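Local structure of cysteine protease-like virA (Shigella flexneri, 3EB8) at residues A[83-89]-A[117-123]; A[156-162]-A[277-283]; A[222-228]-A[298-302]; A[318-324]-A[348-354]. The protein is a secreted virulence effector that promotes bacterial entry into epithelial cells and spread within and between them, although its proposed tubulin-protease activity is disputed. All blocks are in the same frame, centred on the assembly; numbering follows the deposited sequence.

How the contacts relate
All four contacts reach one mixed sheet. Contacts 1 and 4 are close neighbours, their centres about 8 Å apart: strand 121-123 of contact 1 pairs with strand 348-356 of contact 4, and Q86 OE1 lies 2.6 Å from S324 OG, a probable hydrogen bond. Contact 2 lies about 16 Å from contact 1 between centres, joined to it by I117 CG1 against I278 CG1 at 3.9 Å. Contacts 2 and 3, about 12 Å apart between centres, alternate along the chain; N282 O and E301 N probably bond at 2.6 Å. Contacts 3 and 4 lie about 24 Å apart between centres, yet V302 O touches S324 CB at 3.5 Å, because strands 300-312 and 315-327 are adjacent.

Contact 1: A[83-89]-A[117-123]; sequences PPKQFNL and INCCTSI
F87 and T121 share the middle of this contact: F87 N donates to T121 O at 2.9 Å. To one side, T121 N donates to K85 O at 3.0 Å, and to the other I123 N reaches F87 O at 2.7 Å with an N-H...O angle of 157°. These three bonds, with Q86 paired to T121 and F87 to S122, define a short parallel pair at the margin of the mixed sheet, strand 121-123 pairing in turn with strand 348-356; the chain comes from helix 110-118 through C119 and C120 into strand 121-123. C120 CB meets the edge of the F87 ring, 3.7 Å from CD1, while C120 SG lies obliquely at 5.5 Å from the ring centroid. On the face holding Q86 and T121, the two side chains run side by side, and I123 closes in so that its CG1 lies 3.7 Å from Q86 CB. S122 OG stands anti to the backbone N (chi1 178°), which carries it against L89 CB at 3.3 Å; a weak bond from L89 N ends there too. The next shell fixes these groups. The extended Q86 chain brings OE1 to S324 OG and NE2 to S350 OG and Q348 O, and T121 OG1 bonds S350 OG as well. S122 hydrogen-bonds through its backbone with F351, while the F87 ring packs against F36 and A37 of strand 35-41, in the neighbouring antiparallel sheet.

Contact 2: A[156-162]-A[277-283]; sequences TKIYFNN and HIIKINA
I281 O is gripped twice: N161 N donates to it at 2.8 Å, and water 1 donates from 3.1 Å. The same water accepts from N162 N, so it ties the residue after N161 back to strand 274-283. Both N161 and N162 have positive phi, as suits the tight turn leading from strand 157-160 into its antiparallel partner 163-164. Upstream the strands run parallel, their axes 4.7 Å apart and their N-to-C directions 9° apart. Each odd residue of 157-161 is held in register: I279 N meets K157 O, Y159 N meets I279 O, and I281 N meets Y159 O. At the start, H277 N donates to T156 OG1 at 3.3 Å, a hydroxyl that also bonds D147. The chain between the two segments is 114 residues long and rather more than half helical. On the face bearing Y159 and K280, the lysine chain bends at chi2 (-136°), laying CE 3.4 Å from Y159 CD1 and lifting NZ over the ring, 4.3 Å from its centroid and 15° off the normal. NZ also makes a weak bond to N162 OD1. On the other face, I158 CG2 and I279 CG2 lie alongside each other, and the F160 ring, with CG anti to the backbone N, reaches over toward the neighbouring strand, where CZ comes 3.9 Å from A283 CB. The cation-pi contact and the amide oxygen would together favour a charged ammonium on K280 and give the turn a weak polar link on this face, whereas the face of I158, I279, F160 and I281 is apolar.

Contact 3: A[222-228]-A[298-302]; sequences LFQDPAF and RAYEV
Y300 points its side chain from strand 300-312 at the start of helix 226-234, where D225, A227 and F228 receive it. Its CB lies beside N282 O of the adjoining strand. Farther out, CD1 runs past the backbone of F228, and CE1 lies 3.6 Å from F228 CB, with A227 CB in the ring plane at the edge. The F228 ring presents its edge to the tyrosine face, an edge-to-face pair with centroids 5.5 Å apart and planes at 69°. Across the ring, CE2 meets L222 CD2 at 3.6 Å. The tip, OH, donates to D225 OD2 at 2.7 Å, arriving 36° out of the carboxylate plane. D225 is the N-cap residue: its OD1 accepts from A227 N at 2.9 Å, so the two oxygens divide helix capping and tyrosine binding between them. R298 adds a long salt bridge, NE to OD2 at 3.6 Å, while its guanidinium lays one face on L222 CD2 and sends NH2 to S221 OG. The contact thus joins the junction between helices 210-221 and 226-234, within the tubulin-binding region, to the beginning of strand 300-312, with F160 of strand 157-160 packed against L222, F228 and Y300.

Contact 4: A[318-324]-A[348-354]; sequences INKIETS and QVSFAII
I321 and F351 form the centre of an antiparallel strand pair in the mixed sheet, their side chains alongside each other and pointing the same way. I321 CG1 sits over one face of the F351 ring, 4.0 Å from its centroid and 24° off the normal, a CH-pi contact displaced toward the rim at CE2, which is 3.7 Å away. At the next non-hydrogen-bonded pair, T323 and V349 likewise lie side by side, with T323 CG2 4.0 Å from V349 CG2. This face, which also carries N319 and I353, packs against helix 245-265: I321 meets Y251, and F351 meets I254. The strands themselves, axes 4.6 Å apart at 163°, are joined by reciprocal backbone bonds at four hydrogen-bonded pairs, I318-I354, K320-A352, E322-S350 and S324-Q348; seven of the eight bonds are sound, while K320 N to A352 O is weak. The opposite face mixes apolar and polar groups. I354 CD1 lies across K320 CB at 3.9 Å, from where the lysine chain continues fully extended, CG anti to the backbone N (chi1 -177°). That shape carries NZ to A116 O and C119 O, carbonyls of the chain leaving helix 110-118, whose partial negative charge probably suits the ammonium. E322, similarly extended, delivers OE2 to S303 OG on strand 300-312. Where E322 passes its partner, S350 OG, which also bonds T121 OG1, comes within 3.5 Å of E322 CB.

Contact 1: A[83-89]-A[117-123]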
# COMPACT_ATOMS: atom_id res chain seq x y z
N PRO A 83 8.84 4.51 8.58
CA PRO A 83 8.56 4.50 7.13
C PRO A 83 7.23 3.78 6.82
O PRO A 83 6.72 3.04 7.66
CB PRO A 83 9.74 3.70 6.55
CG PRO A 83 10.64 3.38 7.70
CD PRO A 83 9.87 3.54 8.97
N PRO A 84 6.70 3.99 5.61
CA PRO A 84 5.47 3.32 5.16
C PRO A 84 5.70 1.82 4.99
O PRO A 84 5.78 1.33 3.87
CB PRO A 84 5.23 3.95 3.78
CG PRO A 84 6.64 4.30 3.31
CD PRO A 84 7.25 4.86 4.56
N LYS A 85 5.80 1.10 6.11
CA LYS A 85 5.97 -0.35 6.07
C LYS A 85 4.92 -0.98 6.97
O LYS A 85 4.29 -0.30 7.77
CB LYS A 85 7.37 -0.76 6.54
CG LYS A 85 8.46 -0.15 5.70
CD LYS A 85 9.83 -0.58 6.15
CE LYS A 85 10.89 0.02 5.25
NZ LYS A 85 12.26 -0.13 5.80
N GLN A 86 4.73 -2.28 6.82
CA GLN A 86 3.76 -3.00 7.62
C GLN A 86 4.43 -3.55 8.89
O GLN A 86 5.26 -4.45 8.82
CB GLN A 86 3.11 -4.12 6.80
CG GLN A 86 2.47 -3.64 5.50
CD GLN A 86 1.88 -4.79 4.69
OE1 GLN A 86 2.59 -5.71 4.28
NE2 GLN A 86 0.56 -4.76 4.50
N PHE A 87 4.08 -2.98 10.03
CA PHE A 87 4.62 -3.43 11.30
C PHE A 87 3.56 -4.17 12.11
O PHE A 87 2.37 -3.91 12.01
CB PHE A 87 5.15 -2.26 12.12
CG PHE A 87 6.32 -1.57 11.50
CD1 PHE A 87 6.13 -0.48 10.67
CD2 PHE A 87 7.61 -2.00 11.74
CE1 PHE A 87 7.22 0.16 10.09
CE2 PHE A 87 8.71 -1.37 11.16
CZ PHE A 87 8.51 -0.28 10.34
N ASN A 88 4.03 -5.09 12.95
CA ASN A 88 3.13 -5.71 13.89
C ASN A 88 2.94 -4.80 15.10
O ASN A 88 3.64 -4.94 16.10
CB ASN A 88 3.63 -7.09 14.30
CG ASN A 88 2.50 -8.01 14.64
OD1 ASN A 88 2.26 -8.32 15.81
ND2 ASN A 88 1.75 -8.42 13.62
N LEU A 89 2.00 -3.87 15.00
CA LEU A 89 1.73 -2.94 16.09
C LEU A 89 0.62 -3.46 17.01
O LEU A 89 0.45 -2.96 18.12
CB LEU A 89 1.37 -1.55 15.55
CG LEU A 89 2.35 -0.99 14.53
CD1 LEU A 89 1.86 0.33 14.00
CD2 LEU A 89 3.73 -0.85 15.14
N ILE A 117 -0.27 8.41 2.42
CA ILE A 117 0.63 7.80 1.46
C ILE A 117 1.92 7.31 2.14
O ILE A 117 2.41 6.22 1.86
CB ILE A 117 0.94 8.76 0.28
CG1 ILE A 117 -0.26 8.88 -0.66
CG2 ILE A 117 2.15 8.29 -0.50
CD1 ILE A 117 -0.03 9.87 -1.82
N ASN A 118 2.43 8.10 3.07
CA ASN A 118 3.73 7.80 3.66
C ASN A 118 3.74 7.20 5.08
O ASN A 118 4.81 7.08 5.69
CB ASN A 118 4.62 9.04 3.60
CG ASN A 118 4.91 9.47 2.17
OD1 ASN A 118 4.61 10.59 1.76
ND2 ASN A 118 5.46 8.55 1.38
N CYS A 119 2.59 6.82 5.62
CA CYS A 119 2.59 6.33 7.00
C CYS A 119 2.71 4.81 7.10
O CYS A 119 2.29 4.08 6.20
CB CYS A 119 1.36 6.84 7.79
SG CYS A 119 -0.17 5.97 7.48
N CYS A 120 3.31 4.33 8.19
CA CYS A 120 3.42 2.90 8.43
C CYS A 120 2.03 2.39 8.76
O CYS A 120 1.13 3.18 8.99
CB CYS A 120 4.37 2.61 9.60
SG CYS A 120 3.78 3.17 11.25
N THR A 121 1.85 1.07 8.78
CA THR A 121 0.55 0.50 9.13
C THR A 121 0.75 -0.70 10.06
O THR A 121 1.88 -1.15 10.24
CB THR A 121 -0.19 0.04 7.87
OG1 THR A 121 0.69 -0.76 7.08
CG2 THR A 121 -0.66 1.26 7.04
N SER A 122 -0.34 -1.20 10.65
CA SER A 122 -0.27 -2.32 11.59
C SER A 122 -0.86 -3.60 10.99
O SER A 122 -1.99 -3.62 10.50
CB SER A 122 -0.99 -1.98 12.89
OG SER A 122 -0.98 -3.06 13.80
N ILE A 123 -0.08 -4.68 11.05
CA ILE A 123 -0.48 -5.94 10.44
C ILE A 123 -1.64 -6.57 11.21
O ILE A 123 -1.61 -6.66 12.43
CB ILE A 123 0.71 -6.91 10.39
CG1 ILE A 123 1.79 -6.37 9.45
CG2 ILE A 123 0.28 -8.32 9.98
CD1 ILE A 123 3.16 -6.98 9.68

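Contact 2: A[156-162]-A[277-283]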
# COMPACT_ATOMS: atom_id res chain seq x y z
N THR A 156 -4.67 8.09 -7.30
CA THR A 156 -3.96 6.89 -7.78
C THR A 156 -2.53 7.21 -8.27
O THR A 156 -2.33 8.11 -9.10
CB THR A 156 -4.76 6.14 -8.91
OG1 THR A 156 -6.02 5.68 -8.40
CG2 THR A 156 -3.97 4.95 -9.45
N LYS A 157 -1.56 6.49 -7.73
CA LYS A 157 -0.18 6.57 -8.21
C LYS A 157 0.44 5.21 -8.26
O LYS A 157 0.24 4.40 -7.36
CB LYS A 157 0.66 7.48 -7.34
CG LYS A 157 0.33 8.95 -7.50
CD LYS A 157 1.14 9.81 -6.56
CE LYS A 157 0.87 11.29 -6.79
NZ LYS A 157 1.24 12.08 -5.59
N ILE A 158 1.21 4.95 -9.30
CA ILE A 158 1.79 3.64 -9.48
C ILE A 158 3.28 3.77 -9.71
O ILE A 158 3.71 4.56 -10.55
CB ILE A 158 1.16 2.92 -10.68
CG1 ILE A 158 -0.35 2.85 -10.50
CG2 ILE A 158 1.78 1.51 -10.84
CD1 ILE A 158 -1.10 2.80 -11.80
N TYR A 159 4.05 2.99 -8.97
CA TYR A 159 5.51 3.05 -9.05
C TYR A 159 6.13 1.68 -9.33
O TYR A 159 5.70 0.68 -8.78
CB TYR A 159 6.09 3.56 -7.75
CG TYR A 159 5.54 4.87 -7.30
CD1 TYR A 159 4.45 4.92 -6.45
CD2 TYR A 159 6.11 6.07 -7.72
CE1 TYR A 159 3.92 6.13 -6.03
CE2 TYR A 159 5.59 7.29 -7.31
CZ TYR A 159 4.50 7.32 -6.46
OH TYR A 159 3.97 8.52 -6.04
N PHE A 160 7.12 1.65 -10.20
CA PHE A 160 8.03 0.52 -10.19
C PHE A 160 9.38 0.99 -9.67
O PHE A 160 9.97 1.92 -10.20
CB PHE A 160 8.19 -0.10 -11.57
CG PHE A 160 9.17 -1.23 -11.60
CD1 PHE A 160 8.76 -2.53 -11.43
CD2 PHE A 160 10.51 -0.98 -11.78
CE1 PHE A 160 9.67 -3.56 -11.44
CE2 PHE A 160 11.42 -2.01 -11.79
CZ PHE A 160 11.00 -3.30 -11.62
N ASN A 161 9.86 0.34 -8.61
CA ASN A 161 11.12 0.74 -8.00
C ASN A 161 11.28 2.24 -7.80
O ASN A 161 12.26 2.83 -8.20
CB ASN A 161 12.31 0.16 -8.77
CG ASN A 161 12.91 -1.07 -8.09
OD1 ASN A 161 13.59 -0.94 -7.07
ND2 ASN A 161 12.64 -2.26 -8.64
N ASN A 162 10.28 2.85 -7.17
CA ASN A 162 10.34 4.27 -6.84
C ASN A 162 10.30 5.19 -8.05
O ASN A 162 10.71 6.34 -7.98
CB ASN A 162 11.59 4.57 -6.01
CG ASN A 162 11.38 4.25 -4.55
OD1 ASN A 162 10.41 4.69 -3.93
ND2 ASN A 162 12.30 3.47 -3.98
N HIS A 277 -5.86 4.10 -5.53
CA HIS A 277 -4.79 3.17 -5.14
C HIS A 277 -3.39 3.78 -5.15
O HIS A 277 -3.04 4.53 -6.05
CB HIS A 277 -4.75 1.96 -6.08
CG HIS A 277 -5.92 1.04 -5.96
ND1 HIS A 277 -5.86 -0.16 -5.29
CD2 HIS A 277 -7.19 1.14 -6.42
CE1 HIS A 277 -7.04 -0.76 -5.35
NE2 HIS A 277 -7.86 0.01 -6.03
N ILE A 278 -2.58 3.44 -4.15
CA ILE A 278 -1.15 3.68 -4.26
C ILE A 278 -0.44 2.33 -4.38
O ILE A 278 -0.41 1.53 -3.44
CB ILE A 278 -0.57 4.51 -3.08
CG1 ILE A 278 -0.83 6.01 -3.26
CG2 ILE A 278 0.95 4.37 -3.05
CD1 ILE A 278 -2.26 6.41 -3.23
N ILE A 279 0.13 2.11 -5.55
CA ILE A 279 0.70 0.82 -5.91
C ILE A 279 2.21 0.92 -6.13
O ILE A 279 2.67 1.62 -7.01
CB ILE A 279 0.01 0.27 -7.17
CG1 ILE A 279 -1.45 -0.04 -6.83
CG2 ILE A 279 0.74 -0.97 -7.70
CD1 ILE A 279 -2.36 -0.14 -8.05
N LYS A 280 2.96 0.22 -5.30
CA LYS A 280 4.41 0.15 -5.47
C LYS A 280 4.82 -1.26 -5.86
O LYS A 280 4.43 -2.22 -5.20
CB LYS A 280 5.14 0.60 -4.21
CG LYS A 280 4.97 2.09 -3.92
CD LYS A 280 6.30 2.74 -3.52
CE LYS A 280 6.26 4.25 -3.71
NZ LYS A 280 7.59 4.93 -3.59
N ILE A 281 5.57 -1.39 -6.95
CA ILE A 281 6.00 -2.68 -7.46
C ILE A 281 7.50 -2.66 -7.60
O ILE A 281 8.06 -1.69 -8.12
CB ILE A 281 5.37 -3.00 -8.86
CG1 ILE A 281 3.85 -3.02 -8.77
CG2 ILE A 281 5.86 -4.34 -9.38
CD1 ILE A 281 3.13 -2.93 -10.07
N ASN A 282 8.14 -3.73 -7.12
CA ASN A 282 9.57 -3.93 -7.23
C ASN A 282 9.89 -5.34 -7.72
O ASN A 282 9.15 -6.28 -7.45
CB ASN A 282 10.25 -3.68 -5.88
CG ASN A 282 10.15 -2.22 -5.46
OD1 ASN A 282 10.83 -1.37 -6.01
ND2 ASN A 282 9.29 -1.93 -4.48
N ALA A 283 10.99 -5.48 -8.45
CA ALA A 283 11.41 -6.78 -8.91
C ALA A 283 12.11 -7.44 -7.74
O ALA A 283 12.62 -6.75 -6.89
CB ALA A 283 12.35 -6.63 -10.09
O HOH W 1 8.19 1.00 -6.64

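Contact 3: A[222-228]-A[298-302]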
# COMPACT_ATOMS: atom_id res chain seq x y z
N LEU A 222 9.73 -4.78 -18.76
CA LEU A 222 8.48 -4.99 -18.05
C LEU A 222 7.48 -4.68 -19.15
O LEU A 222 7.87 -4.18 -20.19
CB LEU A 222 8.32 -4.00 -16.91
CG LEU A 222 9.46 -3.77 -15.92
CD1 LEU A 222 9.18 -2.51 -15.08
CD2 LEU A 222 9.64 -4.98 -15.05
N PHE A 223 6.22 -4.96 -18.94
CA PHE A 223 5.20 -4.64 -19.96
C PHE A 223 5.09 -5.78 -20.97
O PHE A 223 4.01 -6.04 -21.50
CB PHE A 223 5.49 -3.33 -20.71
CG PHE A 223 5.10 -2.08 -19.95
CD1 PHE A 223 5.19 -2.01 -18.56
CD2 PHE A 223 4.67 -0.94 -20.63
CE1 PHE A 223 4.86 -0.85 -17.88
CE2 PHE A 223 4.32 0.23 -19.95
CZ PHE A 223 4.42 0.27 -18.57
N GLN A 224 6.21 -6.43 -21.23
CA GLN A 224 6.22 -7.69 -21.95
C GLN A 224 6.33 -8.86 -20.97
O GLN A 224 6.29 -10.01 -21.37
CB GLN A 224 7.38 -7.75 -22.94
CG GLN A 224 7.31 -6.69 -24.03
CD GLN A 224 8.48 -6.80 -24.97
OE1 GLN A 224 9.47 -6.07 -24.85
NE2 GLN A 224 8.40 -7.75 -25.90
N ASP A 225 6.49 -8.56 -19.69
CA ASP A 225 6.59 -9.62 -18.72
C ASP A 225 5.19 -9.91 -18.14
O ASP A 225 4.64 -9.10 -17.41
CB ASP A 225 7.60 -9.26 -17.62
CG ASP A 225 7.76 -10.35 -16.60
OD1 ASP A 225 7.02 -11.35 -16.65
OD2 ASP A 225 8.64 -10.20 -15.74
N PRO A 226 4.62 -11.08 -18.47
CA PRO A 226 3.27 -11.40 -18.01
C PRO A 226 3.19 -11.40 -16.49
O PRO A 226 2.14 -11.10 -15.93
CB PRO A 226 3.02 -12.80 -18.56
CG PRO A 226 4.04 -12.99 -19.63
CD PRO A 226 5.24 -12.21 -19.19
N ALA A 227 4.28 -11.69 -15.82
CA ALA A 227 4.24 -11.68 -14.37
C ALA A 227 4.07 -10.24 -13.90
O ALA A 227 3.38 -9.98 -12.92
CB ALA A 227 5.49 -12.31 -13.78
N PHE A 228 4.69 -9.31 -14.61
CA PHE A 228 4.52 -7.90 -14.29
C PHE A 228 3.09 -7.43 -14.56
O PHE A 228 2.49 -6.74 -13.74
CB PHE A 228 5.52 -7.01 -15.03
CG PHE A 228 5.30 -5.56 -14.76
CD1 PHE A 228 5.76 -4.98 -13.59
CD2 PHE A 228 4.55 -4.79 -15.64
CE1 PHE A 228 5.50 -3.64 -13.31
CE2 PHE A 228 4.30 -3.45 -15.38
CZ PHE A 228 4.77 -2.86 -14.21
N ARG A 298 12.20 -13.76 -13.36
CA ARG A 298 11.99 -12.47 -12.66
C ARG A 298 10.63 -12.26 -11.97
O ARG A 298 9.60 -12.26 -12.63
CB ARG A 298 12.25 -11.28 -13.59
CG ARG A 298 12.04 -9.94 -12.89
CD ARG A 298 12.48 -8.78 -13.75
NE ARG A 298 11.87 -8.86 -15.08
CZ ARG A 298 11.92 -7.88 -15.98
NH1 ARG A 298 12.54 -6.74 -15.69
NH2 ARG A 298 11.35 -8.05 -17.16
N ALA A 299 10.67 -12.05 -10.65
CA ALA A 299 9.48 -11.95 -9.79
C ALA A 299 9.23 -10.54 -9.24
O ALA A 299 10.11 -9.68 -9.29
CB ALA A 299 9.56 -12.96 -8.64
N TYR A 300 8.03 -10.30 -8.70
CA TYR A 300 7.63 -8.96 -8.27
C TYR A 300 7.08 -8.89 -6.86
O TYR A 300 6.33 -9.76 -6.42
CB TYR A 300 6.66 -8.32 -9.28
CG TYR A 300 7.27 -8.20 -10.66
CD1 TYR A 300 7.00 -9.15 -11.66
CD2 TYR A 300 8.16 -7.16 -10.96
CE1 TYR A 300 7.59 -9.06 -12.91
CE2 TYR A 300 8.74 -7.06 -12.21
CZ TYR A 300 8.45 -8.02 -13.18
OH TYR A 300 9.03 -7.92 -14.42
N GLU A 301 7.48 -7.86 -6.13
CA GLU A 301 6.85 -7.53 -4.87
C GLU A 301 5.86 -6.42 -5.13
O GLU A 301 6.20 -5.38 -5.71
CB GLU A 301 7.90 -7.11 -3.84
CG GLU A 301 9.02 -8.14 -3.70
CD GLU A 301 10.26 -7.62 -2.97
OE1 GLU A 301 10.98 -8.46 -2.38
OE2 GLU A 301 10.52 -6.39 -3.00
N VAL A 302 4.61 -6.63 -4.72
CA VAL A 302 3.59 -5.60 -4.85
C VAL A 302 3.16 -5.08 -3.48
O VAL A 302 2.98 -5.85 -2.53
CB VAL A 302 2.36 -6.17 -5.56
CG1 VAL A 302 1.26 -5.13 -5.67
CG2 VAL A 302 2.75 -6.73 -6.92

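Contact 4: A[318-324]-A[348-354]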
# COMPACT_ATOMS: atom_id res chain seq x y z
N ILE A 318 -8.59 9.35 6.42
CA ILE A 318 -8.43 8.20 5.53
C ILE A 318 -8.13 6.94 6.33
O ILE A 318 -7.43 6.97 7.33
CB ILE A 318 -7.28 8.43 4.52
CG1 ILE A 318 -7.69 9.39 3.41
CG2 ILE A 318 -6.84 7.11 3.91
CD1 ILE A 318 -6.51 10.01 2.66
N ASN A 319 -8.69 5.81 5.89
CA ASN A 319 -8.30 4.52 6.41
C ASN A 319 -7.41 3.84 5.38
O ASN A 319 -7.89 3.32 4.37
CB ASN A 319 -9.54 3.68 6.71
CG ASN A 319 -9.21 2.24 7.12
OD1 ASN A 319 -8.11 1.94 7.60
ND2 ASN A 319 -10.17 1.34 6.92
N LYS A 320 -6.10 3.89 5.61
CA LYS A 320 -5.18 3.21 4.73
C LYS A 320 -5.23 1.69 4.96
O LYS A 320 -4.97 1.20 6.05
CB LYS A 320 -3.76 3.72 4.94
CG LYS A 320 -2.74 3.12 4.01
CD LYS A 320 -1.39 3.71 4.35
CE LYS A 320 -0.28 3.16 3.51
NZ LYS A 320 0.93 4.03 3.72
N ILE A 321 -5.58 0.96 3.91
CA ILE A 321 -5.55 -0.48 3.97
C ILE A 321 -4.54 -0.90 2.94
O ILE A 321 -4.74 -0.67 1.76
CB ILE A 321 -6.91 -1.09 3.60
CG1 ILE A 321 -8.00 -0.56 4.52
CG2 ILE A 321 -6.87 -2.59 3.64
CD1 ILE A 321 -9.36 -1.11 4.21
N GLU A 322 -3.44 -1.50 3.39
CA GLU A 322 -2.40 -1.93 2.48
C GLU A 322 -2.29 -3.45 2.41
O GLU A 322 -2.32 -4.14 3.44
CB GLU A 322 -1.07 -1.33 2.91
CG GLU A 322 0.15 -1.95 2.26
CD GLU A 322 1.42 -1.26 2.71
OE1 GLU A 322 1.35 -0.43 3.63
OE2 GLU A 322 2.49 -1.52 2.13
N THR A 323 -2.17 -3.97 1.19
CA THR A 323 -1.88 -5.37 0.99
C THR A 323 -0.59 -5.51 0.21
O THR A 323 -0.41 -4.87 -0.83
CB THR A 323 -2.96 -6.06 0.18
OG1 THR A 323 -4.24 -5.66 0.68
CG2 THR A 323 -2.80 -7.59 0.27
N SER A 324 0.30 -6.36 0.71
CA SER A 324 1.55 -6.67 0.05
C SER A 324 1.67 -8.18 -0.22
O SER A 324 1.19 -9.00 0.58
CB SER A 324 2.71 -6.24 0.92
OG SER A 324 2.73 -7.04 2.08
N GLN A 348 -0.18 -10.06 2.88
CA GLN A 348 -0.19 -9.42 4.19
C GLN A 348 -0.99 -8.13 4.16
O GLN A 348 -0.81 -7.27 3.28
CB GLN A 348 1.21 -9.16 4.68
CG GLN A 348 1.26 -8.71 6.11
CD GLN A 348 2.68 -8.51 6.56
OE1 GLN A 348 3.31 -7.49 6.23
NE2 GLN A 348 3.21 -9.48 7.32
N VAL A 349 -1.87 -8.00 5.13
CA VAL A 349 -2.81 -6.90 5.19
C VAL A 349 -2.54 -6.07 6.43
O VAL A 349 -2.29 -6.62 7.51
CB VAL A 349 -4.27 -7.43 5.16
CG1 VAL A 349 -5.26 -6.32 5.45
CG2 VAL A 349 -4.55 -8.07 3.81
N SER A 350 -2.54 -4.75 6.26
CA SER A 350 -2.26 -3.83 7.36
C SER A 350 -3.17 -2.62 7.27
O SER A 350 -3.65 -2.29 6.20
CB SER A 350 -0.81 -3.39 7.31
OG SER A 350 -0.56 -2.71 6.10
N PHE A 351 -3.40 -1.95 8.41
CA PHE A 351 -4.31 -0.82 8.50
C PHE A 351 -3.68 0.39 9.16
O PHE A 351 -2.82 0.26 10.01
CB PHE A 351 -5.53 -1.17 9.35
CG PHE A 351 -6.59 -1.91 8.62
CD1 PHE A 351 -6.36 -3.18 8.13
CD2 PHE A 351 -7.85 -1.34 8.46
CE1 PHE A 351 -7.35 -3.87 7.47
CE2 PHE A 351 -8.86 -2.03 7.81
CZ PHE A 351 -8.61 -3.30 7.31
N ALA A 352 -4.14 1.57 8.78
CA ALA A 352 -3.90 2.76 9.58
C ALA A 352 -5.03 3.76 9.37
O ALA A 352 -5.66 3.80 8.32
CB ALA A 352 -2.53 3.40 9.24
N ILE A 353 -5.28 4.56 10.40
CA ILE A 353 -6.16 5.70 10.27
C ILE A 353 -5.32 6.98 10.26
O ILE A 353 -4.41 7.16 11.06
CB ILE A 353 -7.22 5.72 11.39
CG1 ILE A 353 -8.24 4.60 11.16
CG2 ILE A 353 -7.97 7.04 11.39
CD1 ILE A 353 -9.25 4.47 12.28
N ILE A 354 -5.64 7.84 9.30
CA ILE A 354 -5.00 9.13 9.16
C ILE A 354 -6.07 10.20 9.37
O ILE A 354 -7.09 10.22 8.68
CB ILE A 354 -4.33 9.29 7.78
CG1 ILE A 354 -3.17 8.28 7.63
CG2 ILE A 354 -3.83 10.70 7.58
CD1 ILE A 354 -3.60 6.88 7.24